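Local coordinates for protein SAM-dependent O-methyltransferase (Thermotoga maritima, PDB 1O54) that probably methylates N1 of the adenosine at position 58 of tRNA, using S-adenosyl-L-methionine as methyl donor and working as a homotetramer, at residues L20-V26 and L37-K42; I104-D109 and R208-V212; V110-D114 and A133-K139; E179-L185 and C199-K204. All blocks are in the same frame, centred on the assembly; numbering follows the deposited sequence. Where two conformers were deposited one is given.

Contact 1 of 4, residues L20-V26 and L37-K42; sequences LKPGDRV and LVDLEK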
loop_
_atom_site.group_PDB
_atom_site.type_symbol
_atom_site.label_atom_id
_atom_site.label_comp_id
_atom_site.label_asym_id
_atom_site.label_seq_id
_atom_site.Cartn_x
_atom_site.Cartn_y
_atom_site.Cartn_z
ATOM N N LEU A 20 13.468 -24.127 -31.324
ATOM C CA LEU A 20 12.321 -24.908 -30.860
ATOM C C LEU A 20 12.417 -26.324 -31.394
ATOM O O LEU A 20 12.604 -26.543 -32.597
ATOM C CB LEU A 20 11.005 -24.285 -31.314
ATOM C CG LEU A 20 10.848 -22.817 -30.908
ATOM C CD1 LEU A 20 9.671 -22.240 -31.620
ATOM C CD2 LEU A 20 10.711 -22.685 -29.412
ATOM N N LYS A 21 12.324 -27.290 -30.491
ATOM C CA LYS A 21 12.323 -28.688 -30.894
ATOM C C LYS A 21 11.315 -29.509 -30.096
ATOM O O LYS A 21 10.784 -29.042 -29.077
ATOM C CB LYS A 21 13.724 -29.274 -30.796
ATOM C CG LYS A 21 14.314 -29.263 -29.452
ATOM C CD LYS A 21 15.771 -28.823 -29.502
ATOM C CE LYS A 21 16.312 -28.596 -28.087
ATOM N NZ LYS A 21 15.894 -27.269 -27.472
ATOM N N PRO A 22 11.004 -30.696 -30.597
ATOM C CA PRO A 22 10.120 -31.609 -29.887
ATOM C C PRO A 22 10.479 -31.714 -28.413
ATOM O O PRO A 22 11.639 -31.906 -28.048
ATOM C CB PRO A 22 10.308 -32.918 -30.644
ATOM C CG PRO A 22 10.520 -32.471 -32.047
ATOM C CD PRO A 22 11.392 -31.243 -31.922
ATOM N N GLY A 23 9.457 -31.529 -27.580
ATOM C CA GLY A 23 9.593 -31.647 -26.145
ATOM C C GLY A 23 9.910 -30.344 -25.462
ATOM O O GLY A 23 9.892 -30.281 -24.240
ATOM N N ASP A 24 10.210 -29.290 -26.220
ATOM C CA ASP A 24 10.458 -27.982 -25.606
ATOM C C ASP A 24 9.151 -27.375 -25.094
ATOM O O ASP A 24 8.101 -27.619 -25.634
ATOM C CB ASP A 24 11.075 -27.003 -26.618
ATOM C CG ASP A 24 12.571 -27.231 -26.849
ATOM O OD1 ASP A 24 13.207 -28.043 -26.139
ATOM O OD2 ASP A 24 13.192 -26.594 -27.745
ATOM N N ARG A 25 9.241 -26.568 -24.051
ATOM C CA ARG A 25 8.090 -25.778 -23.605
ATOM C C ARG A 25 8.033 -24.440 -24.354
ATOM O O ARG A 25 9.046 -23.793 -24.559
ATOM C CB ARG A 25 8.189 -25.539 -22.099
ATOM C CG ARG A 25 8.420 -26.840 -21.334
ATOM C CD ARG A 25 7.859 -26.860 -19.935
ATOM N NE ARG A 25 6.428 -26.529 -19.922
ATOM C CZ ARG A 25 5.674 -26.570 -18.827
ATOM N NH1 ARG A 25 6.201 -26.946 -17.659
ATOM N NH2 ARG A 25 4.394 -26.233 -18.892
ATOM N N VAL A 26 6.852 -24.060 -24.803
ATOM C CA VAL A 26 6.653 -22.768 -25.438
ATOM C C VAL A 26 5.491 -22.079 -24.773
ATOM O O VAL A 26 4.592 -22.728 -24.206
ATOM C CB VAL A 26 6.313 -22.886 -26.950
ATOM C CG1 VAL A 26 7.492 -23.402 -27.698
ATOM C CG2 VAL A 26 5.124 -23.755 -27.156
ATOM N N LEU A 37 0.781 -22.235 -22.102
ATOM C CA LEU A 37 2.065 -22.877 -21.893
ATOM C C LEU A 37 1.893 -24.331 -22.265
ATOM O O LEU A 37 1.070 -25.040 -21.656
ATOM C CB LEU A 37 2.515 -22.747 -20.425
ATOM C CG LEU A 37 3.922 -22.200 -20.185
ATOM C CD1 LEU A 37 4.108 -21.904 -18.719
ATOM C CD2 LEU A 37 4.991 -23.161 -20.643
ATOM N N VAL A 38 2.644 -24.777 -23.267
ATOM C CA VAL A 38 2.505 -26.141 -23.769
ATOM C C VAL A 38 3.832 -26.799 -24.105
ATOM O O VAL A 38 4.829 -26.131 -24.418
ATOM C CB VAL A 38 1.615 -26.171 -25.013
ATOM C CG1 VAL A 38 0.257 -25.613 -24.699
ATOM C CG2 VAL A 38 2.238 -25.383 -26.148
ATOM N N ASP A 39 3.816 -28.125 -24.043
ATOM C CA ASP A 39 4.921 -28.955 -24.504
ATOM C C ASP A 39 4.776 -29.140 -26.000
ATOM O O ASP A 39 3.727 -29.580 -26.480
ATOM C CB ASP A 39 4.880 -30.332 -23.844
ATOM C CG ASP A 39 4.745 -30.244 -22.354
ATOM O OD1 ASP A 39 5.608 -29.595 -21.727
ATOM O OD2 ASP A 39 3.788 -30.782 -21.740
ATOM N N LEU A 40 5.833 -28.830 -26.736
ATOM C CA LEU A 40 5.826 -29.002 -28.175
ATOM C C LEU A 40 5.980 -30.469 -28.529
ATOM O O LEU A 40 6.934 -31.116 -28.140
ATOM C CB LEU A 40 6.963 -28.220 -28.826
ATOM C CG LEU A 40 6.754 -26.726 -29.006
ATOM C CD1 LEU A 40 7.977 -26.199 -29.743
ATOM C CD2 LEU A 40 5.468 -26.441 -29.812
ATOM N N GLU A 41 5.028 -30.984 -29.273
ATOM C CA GLU A 41 5.119 -32.336 -29.770
ATOM C C GLU A 41 4.528 -32.358 -31.171
ATOM O O GLU A 41 3.565 -31.642 -31.464
ATOM C CB GLU A 41 4.408 -33.306 -28.819
ATOM C CG GLU A 41 4.935 -33.330 -27.373
ATOM C CD GLU A 41 6.376 -33.853 -27.205
ATOM O OE1 GLU A 41 6.977 -34.401 -28.169
ATOM O OE2 GLU A 41 6.925 -33.713 -26.078
ATOM N N LYS A 42 5.137 -33.158 -32.038
ATOM C CA LYS A 42 4.708 -33.276 -33.431
ATOM C C LYS A 42 3.274 -33.761 -33.487
ATOM O O LYS A 42 2.882 -34.592 -32.681
ATOM C CB LYS A 42 5.659 -34.209 -34.205
ATOM C CG LYS A 42 6.998 -33.529 -34.594
ATOM C CD LYS A 42 8.244 -34.420 -34.414
ATOM C CE LYS A 42 8.380 -35.435 -35.534
ATOM N NZ LYS A 42 9.673 -36.193 -35.480
#
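Gly23 N donates to Leu40 O at 2.6 Å, the shortest of four backbone hydrogen bonds that fasten residues 20-26 to 37-42. Leu40 N returns a nearly straight bond to Asp24 O (172°), and Val26 and Val38 exchange a reciprocal pair. Gly23 is third in a type II turn from Lys21 to Asp24, closed by Asp24 N on Lys21 O; its positive phi (92°) would jam a CB against the preceding carbonyl, which suits glycine. Asp24 braces the turn: OD2 takes Lys21 N from above the carboxylate plane and makes a 2.8 Å salt bridge with Lys21 NZ through its syn lone pair. Arg25 and Asp39 lie side by side, but NE and OD1 are 3.7 Å apart with the oxygen well out of the guanidinium plane, a long pairing of charges alone. Arg25's stronger partner is Glu85, met through NH1, while NH2 rests on Leu37 CD2. An alanine at Arg25 would probably leave Glu85 without its mate and Leu37 CD2 without the guanidinium on it. On the other face, Val26 CG2 presses on Val38 CG2, and Val26 CG1 meets Leu40 CD1 at 3.5 Å, tighter than usual. Leu40, with CG beside its backbone N (chi1 -79°), turns CD1 toward Leu20 CB; Val58 of helix 55-58 touches both leucines. This is the open end of an antiparallel beta hairpin, strands 25-30 and 35-39, in the small N-terminal sheet.

Contact 2 of 4, residues I104-D109 and R208-V212; sequences IAMMLD and RFATV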
loop_
_atom_site.group_PDB
_atom_site.type_symbol
_atom_site.label_atom_id
_atom_site.label_comp_id
_atom_site.label_asym_id
_atom_site.label_seq_id
_atom_site.Cartn_x
_atom_site.Cartn_y
_atom_site.Cartn_z
ATOM N N ILE A 104 13.463 -12.508 -1.292
ATOM C CA ILE A 104 14.019 -13.378 -0.259
ATOM C C ILE A 104 15.396 -13.880 -0.664
ATOM O O ILE A 104 16.322 -13.858 0.140
ATOM C CB ILE A 104 13.087 -14.543 -0.008
ATOM C CG1 ILE A 104 11.810 -14.043 0.692
ATOM C CG2 ILE A 104 13.798 -15.612 0.775
ATOM C CD1 ILE A 104 10.724 -15.036 0.656
ATOM N N ALA A 105 15.566 -14.271 -1.923
ATOM C CA ALA A 105 16.866 -14.784 -2.388
ATOM C C ALA A 105 17.961 -13.675 -2.310
ATOM O O ALA A 105 19.104 -13.940 -1.932
ATOM C CB ALA A 105 16.746 -15.374 -3.782
ATOM N N MET A 106 17.609 -12.428 -2.604
ATOM C CA MET A 106 18.559 -11.362 -2.498
ATOM C C MET A 106 18.849 -11.053 -1.050
ATOM O O MET A 106 19.998 -10.809 -0.703
ATOM C CB MET A 106 18.111 -10.115 -3.240
ATOM C CG MET A 106 19.288 -9.132 -3.446
ATOM S SD MET A 106 18.829 -7.751 -4.473
ATOM C CE MET A 106 20.397 -6.753 -4.460
ATOM N N MET A 107 17.822 -11.048 -0.203
ATOM C CA MET A 107 18.029 -10.774 1.250
ATOM C C MET A 107 18.933 -11.838 1.907
ATOM O O MET A 107 19.741 -11.485 2.806
ATOM C CB MET A 107 16.713 -10.668 2.007
ATOM C CG MET A 107 15.899 -9.421 1.626
ATOM S SD MET A 107 16.498 -7.963 2.466
ATOM C CE MET A 107 15.561 -8.194 4.076
ATOM N N LEU A 108 18.778 -13.093 1.456
ATOM C CA LEU A 108 19.647 -14.229 1.857
ATOM C C LEU A 108 21.056 -14.207 1.218
ATOM O O LEU A 108 21.929 -15.032 1.574
ATOM C CB LEU A 108 18.964 -15.555 1.545
ATOM C CG LEU A 108 17.733 -15.905 2.372
ATOM C CD1 LEU A 108 17.148 -17.211 1.973
ATOM C CD2 LEU A 108 18.053 -15.923 3.885
ATOM N N ASP A 109 21.292 -13.236 0.334
ATOM C CA ASP A 109 22.584 -13.023 -0.323
ATOM C C ASP A 109 23.048 -14.268 -1.075
ATOM O O ASP A 109 24.259 -14.533 -1.149
ATOM C CB ASP A 109 23.649 -12.582 0.678
ATOM C CG ASP A 109 24.851 -11.927 0.004
ATOM O OD1 ASP A 109 24.684 -11.094 -0.928
ATOM O OD2 ASP A 109 25.998 -12.198 0.386
ATOM N N ARG A 208 22.511 -16.627 6.979
ATOM C CA ARG A 208 21.252 -15.919 6.892
ATOM C C ARG A 208 20.069 -16.876 6.809
ATOM O O ARG A 208 20.070 -17.881 6.083
ATOM C CB ARG A 208 21.258 -15.016 5.685
ATOM C CG ARG A 208 22.359 -13.966 5.741
ATOM C CD ARG A 208 22.480 -13.098 4.490
ATOM N NE ARG A 208 23.358 -11.941 4.791
ATOM C CZ ARG A 208 24.674 -11.973 4.678
ATOM N NH1 ARG A 208 25.290 -13.080 4.297
ATOM N NH2 ARG A 208 25.392 -10.903 4.972
ATOM N N PHE A 209 19.047 -16.533 7.568
ATOM C CA PHE A 209 17.829 -17.304 7.721
ATOM C C PHE A 209 16.639 -16.499 7.184
ATOM O O PHE A 209 16.541 -15.298 7.447
ATOM C CB PHE A 209 17.621 -17.558 9.239
ATOM C CG PHE A 209 16.268 -18.130 9.590
ATOM C CD1 PHE A 209 15.189 -17.307 9.914
ATOM C CD2 PHE A 209 16.033 -19.487 9.486
ATOM C CE1 PHE A 209 13.931 -17.842 10.202
ATOM C CE2 PHE A 209 14.784 -20.037 9.801
ATOM C CZ PHE A 209 13.731 -19.198 10.147
ATOM N N ALA A 210 15.721 -17.154 6.469
ATOM C CA ALA A 210 14.421 -16.545 6.122
ATOM C C ALA A 210 13.318 -17.558 6.264
ATOM O O ALA A 210 13.543 -18.751 6.044
ATOM C CB ALA A 210 14.432 -15.936 4.714
ATOM N N THR A 211 12.123 -17.094 6.619
ATOM C CA THR A 211 10.929 -17.934 6.604
ATOM C C THR A 211 9.730 -17.055 6.165
ATOM O O THR A 211 9.820 -15.808 6.115
ATOM C CB THR A 211 10.727 -18.615 7.966
ATOM O OG1 THR A 211 9.673 -19.625 7.886
ATOM C CG2 THR A 211 10.265 -17.669 9.048
ATOM N N VAL A 212 8.643 -17.706 5.788
ATOM C CA VAL A 212 7.422 -17.003 5.413
ATOM C C VAL A 212 6.293 -17.506 6.295
ATOM O O VAL A 212 6.256 -18.704 6.648
ATOM C CB VAL A 212 7.074 -17.222 3.953
ATOM C CG1 VAL A 212 8.064 -16.473 3.052
ATOM C CG2 VAL A 212 7.030 -18.747 3.594
HETATM O O HOH W 1 27.480 -12.405 2.556
#
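Arg208 lays its aliphatic chain against the end of helix 98-107: CD comes within 3.5 Å of Leu108 O and 3.6 Å of Met107 O, while CB meets Leu108 CD2. Extended from CG to NE, the side chain carries its guanidinium out to Asp109, whose CB sits over one face. The two charges do not pair directly. Asp109 OD2 is 4.1 Å from Arg208 NH1 and well out of the guanidinium plane, and a water between them lies 2.6 Å from OD2 and accepts a weak bond from NH1. Leu108 CD2 reaches Ala210 CB at 3.7 Å; a small residue suits this spot because Ile104 CG2 also touches the same methyl from the preceding helical turn. Farther along, the side chains of Ile104 and Val212 cross at about a right angle, CD1 meeting CG1. Asp109 is placed by a Schellman motif, its phi turned positive (57°) and its N bonded to Met106 O. Both charged residues find their stronger partners on the second subunit: Asp109 OD1 takes Arg132 and Leu82 N there, and Arg208 NH2 donates to Ile79 O. A methionine in place of Arg208 would probably leave that carbonyl and the bridging water without their donor. The contact thus joins apolar helix-on-sheet packing, typical of the Rossmann-like methyltransferase core, to a charged pair whose direct attraction is probably weak, its polar groups being bonded chiefly to the second subunit.

Contact 3 of 4, residues V110-D114 and A133-K139; sequences VKEGD and AVGSSGK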
loop_
_atom_site.group_PDB
_atom_site.type_symbol
_atom_site.label_atom_id
_atom_site.label_comp_id
_atom_site.label_asym_id
_atom_site.label_seq_id
_atom_site.Cartn_x
_atom_site.Cartn_y
_atom_site.Cartn_z
ATOM N N VAL A 110 22.097 -15.027 -1.628
ATOM C CA VAL A 110 22.432 -16.273 -2.322
ATOM C C VAL A 110 23.282 -15.943 -3.559
ATOM O O VAL A 110 22.908 -15.109 -4.385
ATOM C CB VAL A 110 21.204 -17.123 -2.705
ATOM C CG1 VAL A 110 21.628 -18.421 -3.309
ATOM C CG2 VAL A 110 20.283 -17.334 -1.502
ATOM N N LYS A 111 24.435 -16.601 -3.639
ATOM C CA LYS A 111 25.437 -16.274 -4.637
ATOM C C LYS A 111 26.228 -17.512 -5.029
ATOM O O LYS A 111 26.104 -18.584 -4.435
ATOM C CB LYS A 111 26.373 -15.223 -4.076
ATOM C CG LYS A 111 27.219 -15.737 -2.961
ATOM C CD LYS A 111 27.970 -14.639 -2.213
ATOM C CE LYS A 111 29.096 -15.276 -1.368
ATOM N NZ LYS A 111 28.676 -16.200 -0.260
ATOM N N GLU A 112 27.019 -17.337 -6.083
ATOM C CA GLU A 112 27.797 -18.430 -6.688
ATOM C C GLU A 112 28.518 -19.226 -5.633
ATOM O O GLU A 112 29.287 -18.675 -4.832
ATOM C CB GLU A 112 28.807 -17.855 -7.694
ATOM C CG GLU A 112 29.592 -18.915 -8.464
ATOM C CD GLU A 112 28.785 -19.677 -9.483
ATOM O OE1 GLU A 112 28.926 -20.940 -9.537
ATOM O OE2 GLU A 112 28.022 -19.034 -10.243
ATOM N N GLY A 113 28.337 -20.535 -5.677
ATOM C CA GLY A 113 29.033 -21.448 -4.779
ATOM C C GLY A 113 28.403 -21.668 -3.412
ATOM O O GLY A 113 28.898 -22.488 -2.631
ATOM N N ASP A 114 27.358 -20.929 -3.083
ATOM C CA ASP A 114 26.698 -21.067 -1.808
ATOM C C ASP A 114 26.070 -22.456 -1.642
ATOM O O ASP A 114 25.639 -23.103 -2.618
ATOM C CB ASP A 114 25.593 -20.056 -1.601
ATOM C CG ASP A 114 26.061 -18.713 -1.102
ATOM O OD1 ASP A 114 27.279 -18.543 -0.794
ATOM O OD2 ASP A 114 25.219 -17.771 -1.015
ATOM N N ALA A 133 20.287 -18.929 -8.231
ATOM C CA ALA A 133 21.188 -18.057 -7.520
ATOM C C ALA A 133 22.499 -18.686 -7.032
ATOM O O ALA A 133 23.486 -17.971 -6.869
ATOM C CB ALA A 133 20.475 -17.407 -6.340
ATOM N N VAL A 134 22.534 -19.984 -6.761
ATOM C CA VAL A 134 23.784 -20.598 -6.255
ATOM C C VAL A 134 24.813 -20.842 -7.369
ATOM O O VAL A 134 25.959 -21.241 -7.100
ATOM C CB VAL A 134 23.531 -21.901 -5.473
ATOM C CG1 VAL A 134 22.561 -21.677 -4.258
ATOM C CG2 VAL A 134 22.997 -22.981 -6.389
ATOM N N GLY A 135 24.387 -20.675 -8.625
ATOM C CA GLY A 135 25.271 -20.915 -9.757
ATOM C C GLY A 135 25.548 -22.384 -10.001
ATOM O O GLY A 135 25.017 -23.266 -9.325
ATOM N N SER A 136 26.379 -22.677 -10.995
ATOM C CA SER A 136 26.730 -24.068 -11.261
ATOM C C SER A 136 27.577 -24.719 -10.159
ATOM O O SER A 136 27.637 -25.956 -10.079
ATOM C CB SER A 136 27.476 -24.201 -12.600
ATOM O OG SER A 136 28.723 -23.531 -12.551
ATOM N N SER A 137 28.262 -23.911 -9.356
ATOM C CA SER A 137 29.182 -24.425 -8.318
ATOM C C SER A 137 28.592 -24.574 -6.898
ATOM O O SER A 137 29.237 -25.137 -5.998
ATOM C CB SER A 137 30.460 -23.553 -8.268
ATOM O OG SER A 137 30.223 -22.275 -7.660
ATOM N N GLY A 138 27.402 -24.034 -6.696
ATOM C CA GLY A 138 26.709 -24.112 -5.422
ATOM C C GLY A 138 25.780 -25.313 -5.368
ATOM O O GLY A 138 25.724 -26.136 -6.299
ATOM N N LYS A 139 25.009 -25.394 -4.291
ATOM C CA LYS A 139 24.074 -26.489 -4.122
ATOM C C LYS A 139 22.940 -26.096 -3.194
ATOM O O LYS A 139 23.183 -25.426 -2.164
ATOM C CB LYS A 139 24.771 -27.693 -3.524
ATOM C CG LYS A 139 23.972 -28.995 -3.596
ATOM C CD LYS A 139 23.731 -29.458 -5.045
ATOM C CE LYS A 139 24.972 -30.074 -5.674
ATOM N NZ LYS A 139 24.724 -30.790 -6.968
HETATM O O HOH W 2 23.372 -15.240 -7.095
HETATM O O HOH W 3 27.750 -20.329 -12.631
HETATM O O HOH W 4 29.683 -24.993 -3.038
#
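Glu112 OE1 is gripped by two donors from Ser137: the hydroxyl OG at 2.6 Å, on the anti lone pair, and the backbone N at 3.0 Å, nearly along the C-O axis. The arrangement ties the type II turn Lys111 to Asp114, which leads into strand 115-119, to the loop leaving helix 125-134, part of a beta-alpha-beta crossover of the Rossmann-like fold. Glu112 reaches so far because its chain leaves opposite the backbone N (chi1 -175°) and then bends at chi2 (71°), bringing the carboxylate back over the loop. OE2 lies against Gly135 CA, where any CB would strike it, so glycine fits both this space and the positive phi. The same OE2 is held by Arg165 of the second subunit, and a water links it to Ser136 N. Serine suits position 137, since its short hydroxyl and its N-H can serve one oxygen together. Gly113 takes the turn position with positive phi and gives its N-H to Val134 O, tilted 32° from the carbonyl plane. Gly138 is limited for another reason: a CB there would collide with Asp114 O, which instead accepts Lys139 N in the carbonyl plane as strand 139-143 begins. Asp114 also steadies its own turn: OD2 receives Lys111 N, and OD1 forms a salt bridge with Lys111 NZ at 2.8 Å. Apart from these bonds, Val110 and Val134 lie side by side, pointing the same way, while Val110 CG1 is pushed against Ala133 CB at 3.4 Å, closer than ordinary van der Waals contact.

Contact 4 of 4, residues E179-L185 and C199-K204; sequences EKDVDAL and CWEALK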
loop_
_atom_site.group_PDB
_atom_site.type_symbol
_atom_site.label_atom_id
_atom_site.label_comp_id
_atom_site.label_asym_id
_atom_site.label_seq_id
_atom_site.Cartn_x
_atom_site.Cartn_y
_atom_site.Cartn_z
ATOM N N GLU A 179 23.743 -31.111 6.976
ATOM C CA GLU A 179 24.752 -30.152 6.565
ATOM C C GLU A 179 25.019 -29.174 7.704
ATOM O O GLU A 179 24.094 -28.776 8.437
ATOM C CB GLU A 179 24.305 -29.367 5.347
ATOM C CG GLU A 179 24.029 -30.200 4.113
ATOM C CD GLU A 179 22.724 -30.995 4.184
ATOM O OE1 GLU A 179 21.787 -30.612 4.928
ATOM O OE2 GLU A 179 22.636 -31.993 3.453
ATOM N N LYS A 180 26.288 -28.768 7.818
ATOM C CA LYS A 180 26.695 -27.704 8.702
ATOM C C LYS A 180 27.338 -26.586 7.910
ATOM O O LYS A 180 27.785 -26.754 6.768
ATOM C CB LYS A 180 27.716 -28.209 9.732
ATOM C CG LYS A 180 27.197 -29.277 10.653
ATOM C CD LYS A 180 26.174 -28.736 11.624
ATOM C CE LYS A 180 25.952 -29.713 12.799
ATOM N NZ LYS A 180 24.514 -29.987 13.116
ATOM N N ASP A 181 27.379 -25.440 8.555
ATOM C CA ASP A 181 27.997 -24.271 8.030
ATOM C C ASP A 181 27.422 -23.835 6.689
ATOM O O ASP A 181 28.147 -23.285 5.864
ATOM C CB ASP A 181 29.494 -24.484 7.936
ATOM C CG ASP A 181 30.139 -24.570 9.304
ATOM O OD1 ASP A 181 30.950 -25.468 9.487
ATOM O OD2 ASP A 181 29.857 -23.763 10.208
ATOM N N VAL A 182 26.114 -24.037 6.495
ATOM C CA VAL A 182 25.498 -23.598 5.241
ATOM C C VAL A 182 25.398 -22.067 5.212
ATOM O O VAL A 182 25.366 -21.400 6.270
ATOM C CB VAL A 182 24.143 -24.288 4.927
ATOM C CG1 VAL A 182 24.277 -25.789 4.971
ATOM C CG2 VAL A 182 23.025 -23.770 5.839
ATOM N N ASP A 183 25.381 -21.512 4.009
ATOM C CA ASP A 183 25.433 -20.062 3.848
ATOM C C ASP A 183 24.114 -19.383 4.208
ATOM O O ASP A 183 24.102 -18.277 4.759
ATOM C CB ASP A 183 25.822 -19.744 2.437
ATOM C CG ASP A 183 27.211 -20.228 2.126
ATOM O OD1 ASP A 183 28.160 -19.530 2.540
ATOM O OD2 ASP A 183 27.436 -21.301 1.534
ATOM N N ALA A 184 23.012 -20.046 3.864
ATOM C CA ALA A 184 21.672 -19.504 4.107
ATOM C C ALA A 184 20.670 -20.651 4.148
ATOM O O ALA A 184 20.953 -21.753 3.656
ATOM C CB ALA A 184 21.279 -18.525 3.052
ATOM N N LEU A 185 19.500 -20.367 4.702
ATOM C CA LEU A 185 18.483 -21.359 4.901
ATOM C C LEU A 185 17.135 -20.702 4.745
ATOM O O LEU A 185 16.862 -19.662 5.336
ATOM C CB LEU A 185 18.629 -21.993 6.285
ATOM C CG LEU A 185 17.743 -23.208 6.594
ATOM C CD1 LEU A 185 18.418 -24.101 7.587
ATOM C CD2 LEU A 185 16.362 -22.764 7.059
ATOM N N CYS A 199 17.541 -25.147 12.408
ATOM C CA CYS A 199 17.996 -24.159 11.431
ATOM C C CYS A 199 19.230 -23.431 11.922
ATOM O O CYS A 199 20.228 -23.346 11.231
ATOM C CB CYS A 199 16.873 -23.169 11.069
ATOM S SG CYS A 199 15.468 -23.991 10.281
ATOM N N TRP A 200 19.175 -22.929 13.142
ATOM C CA TRP A 200 20.335 -22.273 13.736
ATOM C C TRP A 200 21.557 -23.191 13.682
ATOM O O TRP A 200 22.644 -22.766 13.300
ATOM C CB TRP A 200 20.028 -21.836 15.179
ATOM C CG TRP A 200 21.129 -21.025 15.822
ATOM C CD1 TRP A 200 21.262 -19.667 15.840
ATOM C CD2 TRP A 200 22.269 -21.544 16.504
ATOM N NE1 TRP A 200 22.415 -19.307 16.494
ATOM C CE2 TRP A 200 23.063 -20.437 16.900
ATOM C CE3 TRP A 200 22.708 -22.838 16.827
ATOM C CZ2 TRP A 200 24.249 -20.586 17.628
ATOM C CZ3 TRP A 200 23.912 -22.982 17.492
ATOM C CH2 TRP A 200 24.667 -21.850 17.892
ATOM N N GLU A 201 21.386 -24.447 14.055
ATOM C CA GLU A 201 22.528 -25.385 14.128
ATOM C C GLU A 201 23.216 -25.588 12.778
ATOM O O GLU A 201 24.427 -25.807 12.711
ATOM C CB GLU A 201 22.071 -26.718 14.696
ATOM C CG GLU A 201 21.731 -26.621 16.172
ATOM C CD GLU A 201 20.985 -27.822 16.740
ATOM O OE1 GLU A 201 20.636 -28.775 15.988
ATOM O OE2 GLU A 201 20.750 -27.796 17.972
ATOM N N ALA A 202 22.430 -25.553 11.715
ATOM C CA ALA A 202 22.941 -25.808 10.355
ATOM C C ALA A 202 23.679 -24.617 9.732
ATOM O O ALA A 202 24.486 -24.810 8.830
ATOM C CB ALA A 202 21.811 -26.246 9.449
ATOM N N LEU A 203 23.380 -23.403 10.175
ATOM C CA LEU A 203 23.930 -22.181 9.574
ATOM C C LEU A 203 25.361 -21.890 9.992
ATOM O O LEU A 203 25.722 -22.117 11.148
ATOM C CB LEU A 203 23.050 -20.995 9.932
ATOM C CG LEU A 203 21.730 -20.963 9.167
ATOM C CD1 LEU A 203 20.756 -20.061 9.801
ATOM C CD2 LEU A 203 22.032 -20.506 7.770
ATOM N N LYS A 204 26.169 -21.403 9.060
ATOM C CA LYS A 204 27.494 -20.848 9.404
ATOM C C LYS A 204 27.339 -19.584 10.283
ATOM O O LYS A 204 26.267 -18.964 10.326
ATOM C CB LYS A 204 28.266 -20.493 8.131
ATOM C CG LYS A 204 27.713 -19.322 7.369
ATOM C CD LYS A 204 28.455 -18.985 6.092
ATOM C CE LYS A 204 27.991 -17.657 5.520
ATOM N NZ LYS A 204 28.621 -17.328 4.210
HETATM O O HOH W 5 26.628 -25.046 11.346
#
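Lys204 sends its side chain along Val182 and Asp183 to place NZ 2.8 Å from Asp183 OD1, a salt bridge made on the anti lone pair of that oxygen. Its first torsion sets CG between backbone N and carbonyl carbon (chi1 69°), against Val182 O; beyond CG the chain runs fully extended, a length that lysine supplies. Lys204 N meanwhile donates to Val182 O almost straight (178°), and Val182 N to Ala202 O, the parallel pairing of Val182 with Leu203. Asp181, with positive phi, turns its N-H to a water shared with Glu201 O and Leu203 O. Leu185 swings CG opposite its backbone N (chi1 -172°), so that CD2 meets Cys199 SG at 3.6 Å. Leu203 starts away from the partner segment, yet its CD2 returns to touch Val182 CG2 at 3.9 Å and Leu185 CB. Small Ala202 fits where its CB meets Glu179 O. Helix 196-202 is thereby seated beside strand 182-187 of the Rossmann-like sheet. Because Lys15 and Asp18 of the second subunit pair with Asp183 and Lys204 respectively, the salt bridge belongs to a four-charge cluster across the interface, whose alternating signs probably offset the close approach of Asp114 to Asp183.

Overall arrangement
Contact 1 stands apart in the N-terminal beta domain, its centre about 34 Å from that of contact 2 and about 39 Å from that of contact 4, on the opposite side of the chain's centre from both. The other three cluster in the catalytic domain, with centres about 13 to 15 Å apart. Contacts 2 and 4 share the central sheet: Leu185 exchanges backbone bonds with Arg208 and Ala210 on neighbouring strands. Contact 3 continues directly from contact 2 along the chain and meets contact 4 where Asp114 approaches Asp183. All three touch the second subunit. Nearest the predicted S-adenosyl-L-methionine site is contact 2, where the Val212 side chain lies about 4 Å from that of Asp188.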